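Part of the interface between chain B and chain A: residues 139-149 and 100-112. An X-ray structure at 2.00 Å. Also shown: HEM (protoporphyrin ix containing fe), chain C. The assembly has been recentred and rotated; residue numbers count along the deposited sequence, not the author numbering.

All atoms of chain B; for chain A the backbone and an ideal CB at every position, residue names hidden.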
# COMPACT_ATOMS: atom_id res chain seq x y z
N ILE B 139 6.27 -3.64 -3.17
CA ILE B 139 6.11 -2.22 -3.47
C ILE B 139 6.03 -1.39 -2.20
O ILE B 139 6.63 -0.32 -2.11
CB ILE B 139 4.87 -1.98 -4.34
CG1 ILE B 139 5.08 -2.61 -5.73
CG2 ILE B 139 4.57 -0.50 -4.49
CD1 ILE B 139 3.90 -2.46 -6.67
N ASP B 140 5.30 -1.89 -1.20
CA ASP B 140 5.18 -1.19 0.07
C ASP B 140 6.51 -1.13 0.81
O ASP B 140 6.84 -0.12 1.43
CB ASP B 140 4.12 -1.86 0.96
CG ASP B 140 2.72 -1.41 0.62
OD1 ASP B 140 2.57 -0.42 -0.13
OD2 ASP B 140 1.76 -2.04 1.11
N ILE B 141 7.26 -2.23 0.77
CA ILE B 141 8.56 -2.27 1.41
C ILE B 141 9.50 -1.27 0.73
O ILE B 141 10.25 -0.56 1.39
CB ILE B 141 9.18 -3.69 1.35
CG1 ILE B 141 8.55 -4.58 2.42
CG2 ILE B 141 10.68 -3.64 1.56
CD1 ILE B 141 9.01 -6.02 2.35
N ALA B 142 9.40 -1.19 -0.60
CA ALA B 142 10.22 -0.25 -1.35
C ALA B 142 9.82 1.18 -1.03
O ALA B 142 10.66 2.06 -0.91
CB ALA B 142 10.11 -0.52 -2.84
N MET B 143 8.51 1.41 -0.89
CA MET B 143 8.02 2.74 -0.56
C MET B 143 8.54 3.20 0.79
O MET B 143 8.93 4.36 0.95
CB MET B 143 6.49 2.78 -0.59
CG MET B 143 5.93 4.11 -0.10
SD MET B 143 4.17 4.31 -0.43
CE MET B 143 3.47 3.11 0.71
N GLU B 144 8.55 2.30 1.77
CA GLU B 144 9.01 2.65 3.11
C GLU B 144 10.50 3.00 3.10
O GLU B 144 10.92 3.96 3.74
CB GLU B 144 8.74 1.51 4.10
CG GLU B 144 9.19 1.84 5.52
CD GLU B 144 8.70 0.82 6.54
OE1 GLU B 144 7.64 0.22 6.30
OE2 GLU B 144 9.38 0.65 7.57
N VAL B 145 11.29 2.22 2.36
CA VAL B 145 12.71 2.51 2.22
C VAL B 145 12.92 3.89 1.60
O VAL B 145 13.75 4.67 2.06
CB VAL B 145 13.42 1.45 1.34
CG1 VAL B 145 14.87 1.85 1.09
CG2 VAL B 145 13.35 0.08 2.01
N MET B 146 12.13 4.19 0.58
CA MET B 146 12.25 5.47 -0.11
C MET B 146 11.84 6.63 0.79
O MET B 146 12.54 7.64 0.87
CB MET B 146 11.39 5.47 -1.39
CG MET B 146 11.57 6.71 -2.25
SD MET B 146 10.48 6.77 -3.69
CE MET B 146 10.94 5.27 -4.54
N THR B 147 10.71 6.48 1.48
CA THR B 147 10.21 7.56 2.31
C THR B 147 11.02 7.76 3.58
O THR B 147 11.13 8.88 4.09
CB THR B 147 8.74 7.33 2.70
OG1 THR B 147 8.60 6.03 3.30
CG2 THR B 147 7.84 7.41 1.48
N ARG B 148 11.61 6.69 4.11
CA ARG B 148 12.44 6.80 5.30
C ARG B 148 13.88 7.17 4.92
O ARG B 148 14.83 6.51 5.35
CB ARG B 148 12.41 5.50 6.11
CG ARG B 148 11.03 5.24 6.71
CD ARG B 148 10.96 4.03 7.64
NE ARG B 148 11.37 4.36 9.00
CZ ARG B 148 11.30 3.52 10.02
NH1 ARG B 148 10.82 2.30 9.85
NH2 ARG B 148 11.71 3.90 11.23
N ALA B 149 14.02 8.23 4.14
CA ALA B 149 15.33 8.68 3.68
C ALA B 149 15.38 10.20 3.54
O ALA B 149 16.16 10.87 4.21
CB ALA B 149 15.69 8.01 2.37
N UNK A 100 5.57 11.14 9.38
CA UNK A 100 4.76 10.56 8.31
C UNK A 100 5.22 9.15 7.95
O UNK A 100 4.41 8.28 7.64
CB UNK A 100 4.81 11.45 7.07
N UNK A 101 6.53 8.93 7.98
CA UNK A 101 7.08 7.63 7.62
C UNK A 101 6.83 6.60 8.72
O UNK A 101 6.88 5.39 8.49
CB UNK A 101 8.58 7.75 7.34
N UNK A 102 6.56 7.08 9.93
CA UNK A 102 6.20 6.20 11.03
C UNK A 102 4.75 5.75 10.87
O UNK A 102 4.43 4.58 11.10
CB UNK A 102 6.41 6.90 12.38
N UNK A 103 3.89 6.67 10.46
CA UNK A 103 2.50 6.35 10.19
C UNK A 103 2.38 5.43 8.98
O UNK A 103 1.64 4.44 9.01
CB UNK A 103 1.69 7.63 9.97
N UNK A 104 3.13 5.74 7.92
CA UNK A 104 3.15 4.92 6.72
C UNK A 104 3.59 3.49 7.04
O UNK A 104 3.04 2.53 6.51
CB UNK A 104 4.08 5.54 5.67
N UNK A 105 4.59 3.38 7.91
CA UNK A 105 5.07 2.08 8.38
C UNK A 105 3.96 1.31 9.09
O UNK A 105 3.88 0.08 8.98
CB UNK A 105 6.27 2.26 9.32
N UNK A 106 3.11 2.03 9.82
CA UNK A 106 1.99 1.42 10.50
C UNK A 106 1.02 0.80 9.51
O UNK A 106 0.54 -0.32 9.71
CB UNK A 106 1.27 2.45 11.37
N UNK A 107 0.73 1.54 8.44
CA UNK A 107 -0.15 1.05 7.39
C UNK A 107 0.42 -0.19 6.71
O UNK A 107 -0.33 -1.10 6.34
CB UNK A 107 -0.40 2.15 6.35
N UNK A 108 1.73 -0.23 6.53
CA UNK A 108 2.37 -1.37 5.89
C UNK A 108 2.24 -2.60 6.78
O UNK A 108 1.97 -3.70 6.30
CB UNK A 108 3.84 -1.07 5.59
N UNK A 109 2.44 -2.40 8.08
CA UNK A 109 2.28 -3.48 9.06
C UNK A 109 0.86 -4.03 9.02
O UNK A 109 0.66 -5.25 9.00
CB UNK A 109 2.61 -2.99 10.47
N UNK A 110 -0.12 -3.13 9.00
CA UNK A 110 -1.52 -3.51 8.96
C UNK A 110 -1.84 -4.34 7.72
O UNK A 110 -2.45 -5.41 7.82
CB UNK A 110 -2.40 -2.26 9.00
N UNK A 111 -1.42 -3.85 6.56
CA UNK A 111 -1.64 -4.57 5.31
C UNK A 111 -0.93 -5.92 5.31
O UNK A 111 -1.44 -6.90 4.76
CB UNK A 111 -1.16 -3.73 4.12
N UNK A 112 0.24 -5.98 5.95
CA UNK A 112 1.02 -7.20 6.01
C UNK A 112 0.31 -8.30 6.81
O UNK A 112 0.23 -9.44 6.37
CB UNK A 112 2.39 -6.91 6.62
CHA HEM C . -4.26 7.76 17.63
CHB HEM C . 0.35 6.28 17.45
CHC HEM C . -0.44 4.64 12.97
CHD HEM C . -5.21 5.13 13.61
C1A HEM C . -2.96 7.48 18.00
C2A HEM C . -2.35 7.73 19.29
C3A HEM C . -1.08 7.32 19.23
C4A HEM C . -0.84 6.80 17.90
CMA HEM C . -0.04 7.38 20.37
CAA HEM C . -3.02 8.34 20.54
CBA HEM C . -4.21 7.49 20.96
CGA HEM C . -4.68 7.90 22.33
O1A HEM C . -3.84 8.38 23.13
O2A HEM C . -5.89 7.73 22.61
C1B HEM C . 0.54 5.68 16.23
C2B HEM C . 1.75 5.03 15.78
C3B HEM C . 1.53 4.57 14.53
C4B HEM C . 0.18 4.93 14.17
CMB HEM C . 3.03 4.92 16.65
CAB HEM C . 2.47 3.80 13.56
CBB HEM C . 3.70 3.38 13.87
C1C HEM C . -1.80 4.54 12.78
C2C HEM C . -2.46 3.86 11.69
C3C HEM C . -3.79 4.00 11.86
C4C HEM C . -3.99 4.77 13.07
CMC HEM C . -1.70 3.12 10.56
CAC HEM C . -4.97 3.47 11.01
CBC HEM C . -4.84 2.68 9.94
C1D HEM C . -5.42 5.89 14.74
C2D HEM C . -6.71 6.29 15.25
C3D HEM C . -6.41 7.11 16.52
C4D HEM C . -4.97 7.13 16.63
CMD HEM C . -8.09 5.93 14.65
CAD HEM C . -7.42 7.79 17.47
CBD HEM C . -8.23 8.83 16.71
CGD HEM C . -8.91 9.77 17.66
O1D HEM C . -9.82 10.52 17.22
O2D HEM C . -8.56 9.77 18.87
NA HEM C . -2.01 6.92 17.18
NB HEM C . -0.40 5.60 15.22
NC HEM C . -2.76 5.09 13.60
ND HEM C . -4.43 6.41 15.58
FE HEM C . -2.37 6.22 15.27

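The chain A stretch is helical throughout and runs nearly antiparallel to helix 139-147 of chain B, at an angle of 169° and a closest axial approach of 10.0 Å. Position 100 has nothing of the chain B stretch near its CB, so many residues would suit it; it is Val A100.

At position 101 CA-to-CB points toward chain B, and the ideal CB lies 3.6 Å from Arg B148 CG, just past the end of the chain B helix. A flexible or acidic side chain would be suitable. The residue is Glu A101, whose CB packs 3.5 Å from Arg B148 CG without a salt bridge between the two.

Position 102 points away, leaving the choice loosely defined by chain B. Ile A102 nevertheless brings CD1 to 3.9 Å from Arg B148 NH2. Position 103 is out of reach of chain B and is Val A103.

Position 104 points toward the chain B helix, with its ideal CB 5.1 Å from Thr B147 OG1. That gap calls for a longer side chain, and a polar end could pair with the hydroxyl; Gln, Glu or Met are plausible. Glu A104 extends with chi1 and chi2 both t, placing OE2 2.9 Å from Thr B147 OG1. A water also links OE2, weakly, to Asp B140 O.

At position 105 the ideal CB is 3.9 Å from Glu B144 OE1, and Arg B148 NH1 is nearby. Polar or slender aliphatic residues could fit; Met A105 sets CG 3.4 Å from Glu B144 OE2 and sends CE to 3.6 Å from HEM CBB.

Position 106 faces away from chain B and toward the heme. An ideal CB would stand 2.8 Å from HEM CAB, a clash that favors glycine, and Gly A106 is found. Position 107 is sideways; Phe A107 leads away from chain B, with HEM CMC over one face of its ring.

Position 108 points toward chain B, with Glu B144 OE1 4.1 Å from the ideal CB. This carboxylate invites Arg or Lys. Arg A108 answers with a very short salt-bridge hydrogen bond, NE to Glu B144 OE1 at 2.5 Å, and its NH2 reaches Glu B144 OE2 through a water.

At positions 109 and 110 nothing of the chain B stretch lies within 5.5 Å of the ideal CB, so it sets no preference; they are Val A109 and Leu A110. At position 111, Asp B140 OD2 lies 4.5 Å from the ideal CB, again favoring a base: Lys A111 NZ forms a salt bridge to Asp B140 OD2 at 2.8 Å. Position 112, sideways and unconstrained, is Lys A112.

Chain A 100-112: VEIVEMGFRVLKK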
# COMPACT_ATOMS: atom_id res chain seq x y z
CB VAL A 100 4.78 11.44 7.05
CG1 VAL A 100 3.78 10.93 6.02
CG2 VAL A 100 4.48 12.89 7.41
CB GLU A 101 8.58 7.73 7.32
CG GLU A 101 9.46 7.96 8.53
CD GLU A 101 9.56 9.43 8.91
OE1 GLU A 101 8.98 10.27 8.21
OE2 GLU A 101 10.24 9.73 9.92
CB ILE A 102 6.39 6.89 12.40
CG1 ILE A 102 7.88 7.14 12.65
CG2 ILE A 102 5.83 6.05 13.52
CD1 ILE A 102 8.70 5.88 12.69
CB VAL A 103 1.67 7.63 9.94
CG1 VAL A 103 0.23 7.27 9.60
CG2 VAL A 103 1.72 8.54 11.16
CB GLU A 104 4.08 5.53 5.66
CG GLU A 104 4.15 4.71 4.38
CD GLU A 104 5.29 5.15 3.47
OE1 GLU A 104 5.23 6.28 2.94
OE2 GLU A 104 6.24 4.37 3.30
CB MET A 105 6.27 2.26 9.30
CG MET A 105 6.87 0.96 9.83
SD MET A 105 6.14 0.42 11.40
CE MET A 105 6.61 1.76 12.48
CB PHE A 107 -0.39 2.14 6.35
CG PHE A 107 -1.45 3.13 6.74
CD1 PHE A 107 -2.79 2.86 6.52
CD2 PHE A 107 -1.10 4.33 7.33
CE1 PHE A 107 -3.76 3.77 6.88
CE2 PHE A 107 -2.07 5.25 7.69
CZ PHE A 107 -3.41 4.96 7.47
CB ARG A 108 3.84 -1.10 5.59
CG ARG A 108 4.49 -2.18 4.73
CD ARG A 108 5.95 -1.88 4.42
NE ARG A 108 6.80 -2.02 5.59
CZ ARG A 108 7.22 -3.19 6.07
NH1 ARG A 108 6.87 -4.32 5.47
NH2 ARG A 108 8.00 -3.23 7.14
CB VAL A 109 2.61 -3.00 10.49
CG1 VAL A 109 2.23 -4.06 11.50
CG2 VAL A 109 4.08 -2.65 10.60
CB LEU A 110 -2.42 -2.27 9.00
CG LEU A 110 -3.92 -2.54 8.91
CD1 LEU A 110 -4.39 -3.41 10.08
CD2 LEU A 110 -4.71 -1.23 8.86
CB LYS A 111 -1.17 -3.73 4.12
CG LYS A 111 -2.08 -2.55 3.81
CD LYS A 111 -1.54 -1.70 2.67
CE LYS A 111 -0.32 -0.91 3.09
NZ LYS A 111 0.13 0.05 2.04
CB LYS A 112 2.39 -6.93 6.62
CG LYS A 112 3.24 -8.18 6.80
CD LYS A 112 4.59 -7.88 7.44
CE LYS A 112 5.35 -9.16 7.73
NZ LYS A 112 6.69 -8.89 8.32
O HOH W 1 4.93 1.22 2.99
O HOH W 2 9.46 -1.43 8.84
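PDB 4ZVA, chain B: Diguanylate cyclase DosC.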